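Local coordinates for protein RNA polymerase sigma factor SIGMA-28 (FliA) (Aquifex aeolicus, PDB 1RP3) that probably acts as the flagellar sigma factor, binding DNA and directing RNA polymerase to its promoters, and is held here in an inactive conformation by the anti-sigma factor FlgM, at residues Y83-D88 against L147-R152; K34-D39 against I139-I144; L19-L24 against A70-R75; K182-K187 against R232-N237. All coordinates share one frame; numbering follows the deposited sequence.

Interaction 1 (Y83-D88 against L147-R152); sequences YLRSLD and LEEVFR
Glu-148 OE1 takes both terminal nitrogens of Arg-85: NH2 at 2.6 Å from OE1 with an N-H...O angle of 157°, and NH1 more weakly at 3.0 Å. NH2, which also bonds to Leu-145 O, meets OE1 nearly along its C-O axis; OE1 lies close to the guanidinium plane, and the planes of the two groups differ by 30°. A bend at chi3 (-75°) in the otherwise extended Arg-85 chain turns the guanidinium toward the acid. On the same carboxylate, Arg-152 NE and NH2 approach side-on and share OE2, with NE 3.0 Å from OE2, while Arg-152 NH1 pairs with Asp-82. Two arginines thus converge on one acid, Arg-85 NH1 standing 3.5 Å from Arg-152 NH2 with the planes nearly perpendicular. Glu-149 lays its CG over a face of the Arg-85 guanidinium, and its OE2 adds charge alone, well out of that plane. A leucine in place of Glu-148 would probably leave Arg-85 and Arg-152, whose nitrogens already stand close, without the carboxylate that offsets their charge. The network joins the end of helix 66-85 to helix 129-158, which also packs on helix 217-236 through Leu-147 and Val-150 and stacks Phe-151 on Phe-87 of FlgM.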
# COMPACT_ATOMS: atom_id res chain seq x y z
N TYR A 83 3.25 -6.20 -10.02
CA TYR A 83 3.62 -7.54 -9.62
C TYR A 83 2.52 -8.20 -8.77
O TYR A 83 2.19 -9.36 -8.99
CB TYR A 83 4.95 -7.54 -8.88
CG TYR A 83 5.15 -8.75 -7.99
CD1 TYR A 83 5.37 -10.02 -8.53
CD2 TYR A 83 5.11 -8.63 -6.60
CE1 TYR A 83 5.54 -11.13 -7.72
CE2 TYR A 83 5.28 -9.74 -5.79
CZ TYR A 83 5.49 -10.99 -6.35
OH TYR A 83 5.64 -12.10 -5.54
N LEU A 84 1.97 -7.46 -7.81
CA LEU A 84 0.94 -8.03 -6.96
C LEU A 84 -0.31 -8.40 -7.76
O LEU A 84 -0.97 -9.39 -7.46
CB LEU A 84 0.60 -7.07 -5.82
CG LEU A 84 1.71 -6.89 -4.79
CD1 LEU A 84 1.42 -5.70 -3.90
CD2 LEU A 84 1.86 -8.17 -3.97
N ARG A 85 -0.60 -7.63 -8.80
CA ARG A 85 -1.76 -7.88 -9.64
C ARG A 85 -1.57 -9.11 -10.53
O ARG A 85 -2.53 -9.72 -10.99
CB ARG A 85 -2.08 -6.65 -10.49
CG ARG A 85 -3.32 -6.77 -11.35
CD ARG A 85 -3.70 -5.43 -11.95
NE ARG A 85 -4.33 -4.55 -10.96
CZ ARG A 85 -3.79 -3.40 -10.53
NH1 ARG A 85 -2.61 -3.00 -10.98
NH2 ARG A 85 -4.45 -2.64 -9.66
N SER A 86 -0.32 -9.51 -10.75
CA SER A 86 -0.05 -10.68 -11.59
C SER A 86 -0.27 -11.94 -10.78
O SER A 86 -0.20 -13.05 -11.31
CB SER A 86 1.38 -10.65 -12.16
OG SER A 86 2.34 -10.97 -11.17
N LEU A 87 -0.53 -11.76 -9.48
CA LEU A 87 -0.79 -12.86 -8.56
C LEU A 87 -2.25 -13.29 -8.58
O LEU A 87 -3.05 -12.79 -9.38
CB LEU A 87 -0.34 -12.51 -7.14
CG LEU A 87 1.12 -12.77 -6.74
CD1 LEU A 87 2.05 -12.75 -7.93
CD2 LEU A 87 1.53 -11.74 -5.72
N ASP A 88 -2.62 -14.18 -7.67
CA ASP A 88 -3.97 -14.73 -7.61
C ASP A 88 -4.95 -13.99 -6.71
O ASP A 88 -5.90 -14.60 -6.21
CB ASP A 88 -3.90 -16.18 -7.16
CG ASP A 88 -3.48 -16.32 -5.69
OD1 ASP A 88 -2.68 -15.50 -5.20
OD2 ASP A 88 -3.97 -17.25 -5.02
N LEU A 147 -9.27 -0.83 -6.41
CA LEU A 147 -9.30 0.61 -6.18
C LEU A 147 -8.04 1.28 -6.75
O LEU A 147 -8.10 2.42 -7.19
CB LEU A 147 -9.44 0.92 -4.69
CG LEU A 147 -9.59 2.40 -4.38
CD1 LEU A 147 -10.70 3.01 -5.25
CD2 LEU A 147 -9.89 2.59 -2.89
N GLU A 148 -6.92 0.56 -6.75
CA GLU A 148 -5.66 1.07 -7.28
C GLU A 148 -5.79 1.30 -8.79
O GLU A 148 -5.26 2.27 -9.32
CB GLU A 148 -4.50 0.10 -6.98
CG GLU A 148 -3.10 0.67 -7.25
CD GLU A 148 -2.61 0.47 -8.68
OE1 GLU A 148 -3.06 -0.48 -9.35
OE2 GLU A 148 -1.75 1.24 -9.13
N GLU A 149 -6.50 0.40 -9.47
CA GLU A 149 -6.72 0.52 -10.91
C GLU A 149 -7.35 1.87 -11.25
O GLU A 149 -7.01 2.49 -12.25
CB GLU A 149 -7.63 -0.60 -11.41
CG GLU A 149 -6.91 -1.86 -11.81
CD GLU A 149 -7.85 -2.95 -12.28
OE1 GLU A 149 -9.03 -2.64 -12.57
OE2 GLU A 149 -7.42 -4.13 -12.36
N VAL A 150 -8.27 2.31 -10.39
CA VAL A 150 -8.95 3.58 -10.57
C VAL A 150 -7.98 4.73 -10.39
O VAL A 150 -7.85 5.60 -11.26
CB VAL A 150 -10.14 3.72 -9.60
CG1 VAL A 150 -10.79 5.09 -9.73
CG2 VAL A 150 -11.16 2.60 -9.86
N PHE A 151 -7.26 4.72 -9.27
CA PHE A 151 -6.28 5.75 -8.99
C PHE A 151 -5.17 5.81 -10.03
O PHE A 151 -4.60 6.86 -10.26
CB PHE A 151 -5.67 5.56 -7.61
CG PHE A 151 -6.47 6.15 -6.51
CD1 PHE A 151 -6.29 7.48 -6.15
CD2 PHE A 151 -7.42 5.39 -5.84
CE1 PHE A 151 -7.04 8.04 -5.13
CE2 PHE A 151 -8.17 5.94 -4.82
CZ PHE A 151 -7.99 7.27 -4.47
N ARG A 152 -4.85 4.66 -10.63
CA ARG A 152 -3.81 4.62 -11.66
C ARG A 152 -4.32 5.28 -12.94
O ARG A 152 -3.56 5.92 -13.67
CB ARG A 152 -3.35 3.19 -11.97
CG ARG A 152 -2.13 3.18 -12.87
CD ARG A 152 -1.65 1.79 -13.21
NE ARG A 152 -1.21 1.06 -12.03
CZ ARG A 152 -0.29 0.11 -12.04
NH1 ARG A 152 0.33 -0.23 -13.17
NH2 ARG A 152 -0.04 -0.56 -10.93

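Interaction 2 (K34-D39 against I139-I144); sequences KHLPED and INFSYI
Leu-36 sets a methyl squarely over the ring of Phe-141, a CH-pi contact by which the loop between helices 7-33 and 42-58, in sigma region 2, rests on helix 129-158, in region 3. CD2 of Leu-36 lies 3.5 Å from the centroid of the Phe-141 ring and only 7° off its normal, so the methyl sits over the centre and all six ring carbons are at comparable range. Phe-141 presents this face because its CG is anti to the backbone N (chi1 -157°), which swings the ring from the helix toward the loop. The carbonyl oxygen of His-35 approaches the same ring obliquely, 3.4 Å from Phe-141 CD1. An alanine at Phe-141 would remove the face on which Leu-36 CD2 rests and is likely to open a gap between loop and helix. All four touching side chains are buried. Phe-89, Tyr-81 and Leu-84 pack against Phe-141 as well, the two phenylalanine rings meeting at a steep angle. The imidazole of His-35 is fixed from outside the pair: ND1 is hydrogen-bonded to Lys-224 NZ, and its ring meets Phe-86 of FlgM. Crossing His-35 at about a right angle, Ile-144 brings up its terminal methyl, with CD1 3.4 Å from His-35 CB and 3.5 Å from His-35 ND1.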
# COMPACT_ATOMS: atom_id res chain seq x y z
N LYS A 34 1.45 -3.73 5.11
CA LYS A 34 0.45 -3.70 6.18
C LYS A 34 -0.92 -4.20 5.72
O LYS A 34 -1.78 -4.53 6.55
CB LYS A 34 0.30 -2.29 6.74
CG LYS A 34 1.52 -1.76 7.46
CD LYS A 34 1.29 -0.31 7.87
CE LYS A 34 2.39 0.21 8.77
NZ LYS A 34 2.08 1.59 9.22
N HIS A 35 -1.12 -4.29 4.41
CA HIS A 35 -2.39 -4.73 3.85
C HIS A 35 -2.28 -6.08 3.15
O HIS A 35 -3.22 -6.53 2.50
CB HIS A 35 -2.87 -3.71 2.81
CG HIS A 35 -2.91 -2.31 3.33
ND1 HIS A 35 -4.10 -1.68 3.64
CD2 HIS A 35 -1.93 -1.42 3.56
CE1 HIS A 35 -3.83 -0.44 4.04
NE2 HIS A 35 -2.54 -0.26 4.00
N LEU A 36 -1.10 -6.68 3.20
CA LEU A 36 -0.88 -7.94 2.54
C LEU A 36 -0.84 -9.12 3.50
O LEU A 36 -0.66 -8.96 4.70
CB LEU A 36 0.43 -7.88 1.75
CG LEU A 36 0.42 -7.11 0.42
CD1 LEU A 36 1.87 -6.81 -0.03
CD2 LEU A 36 -0.35 -7.94 -0.63
N PRO A 37 -1.10 -10.33 2.98
CA PRO A 37 -1.05 -11.50 3.86
C PRO A 37 0.39 -11.59 4.34
O PRO A 37 1.33 -11.26 3.60
CB PRO A 37 -1.35 -12.66 2.90
CG PRO A 37 -2.16 -12.02 1.82
CD PRO A 37 -1.52 -10.68 1.62
N GLU A 38 0.57 -12.02 5.58
CA GLU A 38 1.87 -12.17 6.20
C GLU A 38 2.88 -12.95 5.34
O GLU A 38 4.07 -12.65 5.34
CB GLU A 38 1.68 -12.85 7.56
CG GLU A 38 2.91 -12.92 8.44
CD GLU A 38 2.61 -13.49 9.83
OE1 GLU A 38 1.76 -14.41 9.94
OE2 GLU A 38 3.21 -13.00 10.82
N ASP A 39 2.38 -13.91 4.55
CA ASP A 39 3.22 -14.74 3.69
C ASP A 39 3.93 -14.02 2.53
O ASP A 39 4.84 -14.58 1.92
CB ASP A 39 2.41 -15.93 3.16
CG ASP A 39 1.45 -15.54 2.02
OD1 ASP A 39 1.02 -14.37 1.95
OD2 ASP A 39 1.14 -16.42 1.18
N ILE A 139 -8.51 -11.26 0.50
CA ILE A 139 -9.80 -10.70 0.12
C ILE A 139 -9.71 -9.18 0.10
O ILE A 139 -10.00 -8.54 -0.91
CB ILE A 139 -10.92 -11.15 1.10
CG1 ILE A 139 -11.26 -12.62 0.86
CG2 ILE A 139 -12.16 -10.27 0.93
CD1 ILE A 139 -12.10 -13.24 1.97
N ASN A 140 -9.27 -8.62 1.22
CA ASN A 140 -9.10 -7.19 1.36
C ASN A 140 -8.11 -6.61 0.37
O ASN A 140 -8.28 -5.48 -0.10
CB ASN A 140 -8.68 -6.84 2.79
CG ASN A 140 -9.85 -6.76 3.72
OD1 ASN A 140 -9.97 -7.54 4.67
ND2 ASN A 140 -10.77 -5.84 3.44
N PHE A 141 -7.08 -7.38 0.02
CA PHE A 141 -6.12 -6.84 -0.93
C PHE A 141 -6.71 -6.76 -2.34
O PHE A 141 -6.37 -5.85 -3.10
CB PHE A 141 -4.77 -7.55 -0.89
CG PHE A 141 -3.67 -6.69 -1.43
CD1 PHE A 141 -3.27 -5.55 -0.74
CD2 PHE A 141 -3.09 -6.95 -2.67
CE1 PHE A 141 -2.33 -4.69 -1.28
CE2 PHE A 141 -2.14 -6.08 -3.22
CZ PHE A 141 -1.76 -4.96 -2.52
N SER A 142 -7.63 -7.67 -2.66
CA SER A 142 -8.29 -7.66 -3.96
C SER A 142 -9.02 -6.35 -4.15
O SER A 142 -9.04 -5.80 -5.25
CB SER A 142 -9.31 -8.80 -4.05
OG SER A 142 -8.69 -10.06 -3.91
N TYR A 143 -9.64 -5.84 -3.08
CA TYR A 143 -10.35 -4.58 -3.15
C TYR A 143 -9.39 -3.41 -3.21
O TYR A 143 -9.71 -2.35 -3.73
CB TYR A 143 -11.33 -4.44 -1.99
CG TYR A 143 -12.50 -5.40 -2.08
CD1 TYR A 143 -13.50 -5.22 -3.05
CD2 TYR A 143 -12.59 -6.50 -1.23
CE1 TYR A 143 -14.56 -6.13 -3.16
CE2 TYR A 143 -13.64 -7.41 -1.34
CZ TYR A 143 -14.62 -7.22 -2.30
OH TYR A 143 -15.66 -8.12 -2.40
N ILE A 144 -8.19 -3.61 -2.68
CA ILE A 144 -7.17 -2.57 -2.73
C ILE A 144 -6.69 -2.47 -4.17
O ILE A 144 -6.56 -1.38 -4.71
CB ILE A 144 -6.00 -2.88 -1.77
CG1 ILE A 144 -6.41 -2.48 -0.36
CG2 ILE A 144 -4.72 -2.13 -2.18
CD1 ILE A 144 -5.50 -2.99 0.70

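Interaction 3 (L19-L24 against A70-R75); sequences LKYLPL and AYIKLR
Ile-72 points its CB toward Tyr-21 and Leu-24 across the interface of helices 66-85 and 7-33, and its two branches divide the work. From CB, the CG2 methyl, anti to the backbone N, reaches between the two partners: CG2 is 4.2 Å from Tyr-21 CG, at the root of the ring, and 4.4 Å from Leu-24 CD2. The other branch, CG1, lies anti to the carbonyl carbon (chi1 -57°) and passes over a face of the Tyr-21 ring; CD1, the tip, rises farther from the ring plane, 5.0 Å from Tyr-21 CD2. The two side chains cross at about a right angle. On the other face of the tyrosine, toward the ring's rim, lies CG of Lys-20, so aliphatic carbons flank the ring from both helices. One turn further along, Leu-24 CD2 also touches Lys-73 CB at 4.2 Å, while the rest of the lysine turns off toward a long, weak ion pair with the C-terminal carboxylate of Thr-88 of FlgM. Leu-53 of helix 42-58 touches both Tyr-21 and Ile-72, making this a packing point of three helices in region 2. The helix segments cross at -57° with axes 10.9 Å apart. Carbon alone meets carbon here, at no less than 4.2 Å, implying cohesion by dispersion and burial without the directional constraint of a polar bond.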
# COMPACT_ATOMS: atom_id res chain seq x y z
N LEU A 19 20.48 5.21 -5.43
CA LEU A 19 20.87 5.08 -4.04
C LEU A 19 20.04 6.00 -3.16
O LEU A 19 19.52 5.58 -2.13
CB LEU A 19 22.35 5.46 -3.91
CG LEU A 19 23.33 4.67 -3.05
CD1 LEU A 19 23.14 3.18 -3.23
CD2 LEU A 19 24.75 5.08 -3.46
N LYS A 20 19.89 7.25 -3.59
CA LYS A 20 19.14 8.26 -2.85
C LYS A 20 17.72 7.84 -2.52
O LYS A 20 17.25 8.08 -1.41
CB LYS A 20 19.12 9.59 -3.61
CG LYS A 20 18.34 10.69 -2.91
CD LYS A 20 18.31 12.00 -3.70
CE LYS A 20 17.57 13.08 -2.89
NZ LYS A 20 17.55 14.39 -3.60
N TYR A 21 17.05 7.18 -3.46
CA TYR A 21 15.67 6.77 -3.27
C TYR A 21 15.39 5.35 -2.77
O TYR A 21 14.23 4.97 -2.60
CB TYR A 21 14.87 7.09 -4.53
CG TYR A 21 14.72 8.58 -4.73
CD1 TYR A 21 13.87 9.32 -3.91
CD2 TYR A 21 15.46 9.26 -5.70
CE1 TYR A 21 13.76 10.70 -4.05
CE2 TYR A 21 15.36 10.63 -5.86
CZ TYR A 21 14.50 11.35 -5.03
OH TYR A 21 14.37 12.72 -5.18
N LEU A 22 16.43 4.55 -2.54
CA LEU A 22 16.22 3.21 -2.00
C LEU A 22 15.39 3.24 -0.67
O LEU A 22 14.57 2.35 -0.42
CB LEU A 22 17.56 2.50 -1.78
CG LEU A 22 18.18 1.55 -2.83
CD1 LEU A 22 17.12 0.94 -3.73
CD2 LEU A 22 19.18 2.28 -3.66
N PRO A 23 15.62 4.23 0.21
CA PRO A 23 14.83 4.28 1.45
C PRO A 23 13.35 4.46 1.15
O PRO A 23 12.50 3.98 1.89
CB PRO A 23 15.38 5.52 2.16
CG PRO A 23 16.79 5.55 1.71
CD PRO A 23 16.69 5.24 0.24
N LEU A 24 13.07 5.16 0.05
CA LEU A 24 11.70 5.38 -0.38
C LEU A 24 11.05 4.05 -0.79
O LEU A 24 9.90 3.78 -0.43
CB LEU A 24 11.65 6.40 -1.52
CG LEU A 24 10.25 6.76 -2.01
CD1 LEU A 24 9.35 7.21 -0.84
CD2 LEU A 24 10.34 7.85 -3.06
N ALA A 70 7.92 12.81 -6.72
CA ALA A 70 6.53 12.38 -6.85
C ALA A 70 6.40 11.39 -8.00
O ALA A 70 5.66 10.40 -7.91
CB ALA A 70 5.62 13.58 -7.07
N TYR A 71 7.19 11.60 -9.04
CA TYR A 71 7.16 10.68 -10.17
C TYR A 71 7.80 9.34 -9.76
O TYR A 71 7.27 8.27 -10.07
CB TYR A 71 7.90 11.28 -11.37
CG TYR A 71 7.88 10.37 -12.58
CD1 TYR A 71 6.68 10.08 -13.23
CD2 TYR A 71 9.05 9.77 -13.05
CE1 TYR A 71 6.63 9.22 -14.30
CE2 TYR A 71 9.02 8.90 -14.14
CZ TYR A 71 7.79 8.63 -14.76
OH TYR A 71 7.71 7.75 -15.82
N ILE A 72 8.96 9.42 -9.11
CA ILE A 72 9.69 8.24 -8.64
C ILE A 72 8.75 7.40 -7.78
O ILE A 72 8.60 6.20 -7.98
CB ILE A 72 10.92 8.61 -7.73
CG1 ILE A 72 11.91 9.55 -8.43
CG2 ILE A 72 11.59 7.35 -7.23
CD1 ILE A 72 12.47 9.04 -9.69
N LYS A 73 8.10 8.07 -6.83
CA LYS A 73 7.18 7.40 -5.92
C LYS A 73 6.06 6.70 -6.67
O LYS A 73 5.70 5.57 -6.36
CB LYS A 73 6.58 8.40 -4.93
CG LYS A 73 5.83 7.72 -3.80
CD LYS A 73 4.64 8.53 -3.32
CE LYS A 73 5.06 9.86 -2.70
NZ LYS A 73 3.86 10.68 -2.36
N LEU A 74 5.56 7.36 -7.70
CA LEU A 74 4.48 6.81 -8.49
C LEU A 74 4.90 5.55 -9.25
O LEU A 74 4.15 4.56 -9.28
CB LEU A 74 3.98 7.89 -9.45
CG LEU A 74 2.83 7.53 -10.37
CD1 LEU A 74 1.59 7.16 -9.54
CD2 LEU A 74 2.56 8.71 -11.27
N ARG A 75 6.09 5.56 -9.85
CA ARG A 75 6.57 4.40 -10.59
C ARG A 75 6.88 3.21 -9.68
O ARG A 75 6.65 2.06 -10.07
CB ARG A 75 7.80 4.75 -11.43
CG ARG A 75 7.55 5.82 -12.50
CD ARG A 75 6.63 5.31 -13.60
NE ARG A 75 7.06 4.03 -14.15
CZ ARG A 75 7.96 3.88 -15.12
NH1 ARG A 75 8.54 4.94 -15.68
NH2 ARG A 75 8.29 2.66 -15.54

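Interaction 4 (K182-K187 against R232-N237)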
# COMPACT_ATOMS: atom_id res chain seq x y z
N LYS A 182 -13.12 13.33 -2.17
CA LYS A 182 -13.89 13.85 -1.04
C LYS A 182 -15.39 13.62 -1.24
O LYS A 182 -16.13 13.41 -0.27
CB LYS A 182 -13.62 15.35 -0.85
CG LYS A 182 -14.36 16.00 0.31
CD LYS A 182 -13.82 17.39 0.61
CE LYS A 182 -12.34 17.32 0.98
NZ LYS A 182 -11.73 18.66 1.19
N GLU A 183 -15.83 13.66 -2.49
CA GLU A 183 -17.23 13.44 -2.79
C GLU A 183 -17.61 12.00 -2.45
O GLU A 183 -18.62 11.76 -1.79
CB GLU A 183 -17.52 13.74 -4.27
CG GLU A 183 -19.02 13.69 -4.65
CD GLU A 183 -19.90 14.64 -3.81
OE1 GLU A 183 -19.47 15.79 -3.54
OE2 GLU A 183 -21.02 14.23 -3.44
N ALA A 184 -16.77 11.05 -2.86
CA ALA A 184 -17.01 9.64 -2.60
C ALA A 184 -16.92 9.29 -1.12
O ALA A 184 -17.76 8.57 -0.59
CB ALA A 184 -16.03 8.79 -3.40
N VAL A 185 -15.91 9.84 -0.45
CA VAL A 185 -15.70 9.59 0.98
C VAL A 185 -16.91 10.00 1.82
O VAL A 185 -17.32 9.27 2.72
CB VAL A 185 -14.43 10.31 1.48
CG1 VAL A 185 -14.35 10.25 3.00
CG2 VAL A 185 -13.19 9.66 0.86
N SER A 186 -17.49 11.14 1.48
CA SER A 186 -18.65 11.66 2.21
C SER A 186 -19.85 10.71 2.21
O SER A 186 -20.70 10.80 3.09
CB SER A 186 -19.08 12.99 1.61
OG SER A 186 -19.47 12.83 0.27
N LYS A 187 -19.90 9.80 1.24
CA LYS A 187 -21.00 8.86 1.14
C LYS A 187 -20.78 7.49 1.79
O LYS A 187 -21.41 6.50 1.43
CB LYS A 187 -21.44 8.71 -0.32
CG LYS A 187 -21.96 10.02 -0.89
CD LYS A 187 -22.43 9.87 -2.32
CE LYS A 187 -22.86 11.22 -2.89
NZ LYS A 187 -23.24 11.14 -4.32
N ARG A 232 -14.63 2.30 -4.97
CA ARG A 232 -14.34 1.96 -6.36
C ARG A 232 -15.51 2.30 -7.28
O ARG A 232 -15.31 2.91 -8.33
CB ARG A 232 -13.98 0.48 -6.51
CG ARG A 232 -13.55 0.13 -7.93
CD ARG A 232 -13.63 -1.36 -8.22
NE ARG A 232 -14.96 -1.91 -7.94
CZ ARG A 232 -16.06 -1.65 -8.64
NH1 ARG A 232 -16.03 -0.83 -9.69
NH2 ARG A 232 -17.22 -2.19 -8.28
N GLU A 233 -16.72 1.89 -6.90
CA GLU A 233 -17.92 2.16 -7.70
C GLU A 233 -18.17 3.66 -7.80
O GLU A 233 -18.41 4.18 -8.88
CB GLU A 233 -19.13 1.45 -7.09
N MET A 234 -18.06 4.34 -6.66
CA MET A 234 -18.25 5.79 -6.59
C MET A 234 -17.31 6.55 -7.52
O MET A 234 -17.73 7.44 -8.25
CB MET A 234 -17.99 6.28 -5.16
CG MET A 234 -18.89 5.71 -4.09
SD MET A 234 -20.56 6.29 -4.23
CE MET A 234 -20.28 8.07 -4.22
N LEU A 235 -16.02 6.20 -7.47
CA LEU A 235 -15.02 6.87 -8.29
C LEU A 235 -15.05 6.46 -9.76
O LEU A 235 -14.58 7.21 -10.62
CB LEU A 235 -13.62 6.67 -7.70
CG LEU A 235 -13.39 7.27 -6.31
CD1 LEU A 235 -11.99 6.96 -5.84
CD2 LEU A 235 -13.60 8.77 -6.33
N SER A 236 -15.59 5.28 -10.03
CA SER A 236 -15.71 4.77 -11.39
C SER A 236 -16.89 5.41 -12.12
O SER A 236 -16.90 5.48 -13.35
CB SER A 236 -15.88 3.25 -11.40
OG SER A 236 -14.65 2.59 -11.20
N ASN A 237 -17.88 5.88 -11.36
CA ASN A 237 -19.08 6.52 -11.93
C ASN A 237 -19.05 8.06 -11.80
O ASN A 237 -18.41 8.70 -12.66
CB ASN A 237 -20.35 5.94 -11.27
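Between Ala-184 and its partners Met-234 and Leu-235 no ring or other flat side-chain group takes part; the flat group in the same turn of helix 217-236, though not at the interface, is the peptide carbonyl of Arg-232, whose oxygen is reached from opposite faces of its plane by Ser-236 N and Ser-236 OG. The hydroxyl stands 36° out of that plane, 3.0 Å from Arg-232 O, and adds a second bond to this last turn of helix 217-236. The contact itself is aliphatic. Ala-184 CB comes to 3.6 Å from Met-234 CB and 3.8 Å from Leu-235 CD2, fitting between the two neighbouring side chains; having only a methyl, the alanine lets the backbones approach to 5.7 Å between the CA atoms of Ala-184 and Met-234. Met-234 doubles back, bent at both chi2 (-69°) and chi3 (-55°), which carries its CE toward Lys-187. The lysine chain runs extended past it, and its CD lies 3.4 Å from Met-234 CE, tighter than ordinary carbon packing. On its polar end Lys-187 has a long ion pair with Glu-183. Within the fold, the contact joins the end of helix 167-185 to the end of helix 217-236. The far side of the first helix packs on FlgM, Val-185 touching its Val-79, and the second leans on helix 129-158, where Leu-235 and Ser-236 meet Val-150.

Overall arrangement
From the N terminus, helix 7-33 opens interaction 3, which closes on helix 66-85 within region 2. Before it closes, the loop 34-39 has already opened interaction 2, so the two cross. Interaction 1 starts from the end of helix 66-85, after interaction 3 has closed, and crosses interaction 2, since 139-144 precedes 147-152 on helix 129-158. The crossing pair touch: Leu-84 packs on both Leu-36 and Phe-141. Together they tie region 2 to region 3. Interaction 4 follows in series, joining helices 167-185 and 217-236, and Val-150 packs this C-terminal end against interaction 1. Interactions 3 and 4 lie farthest apart, their centres about 29 Å from each other.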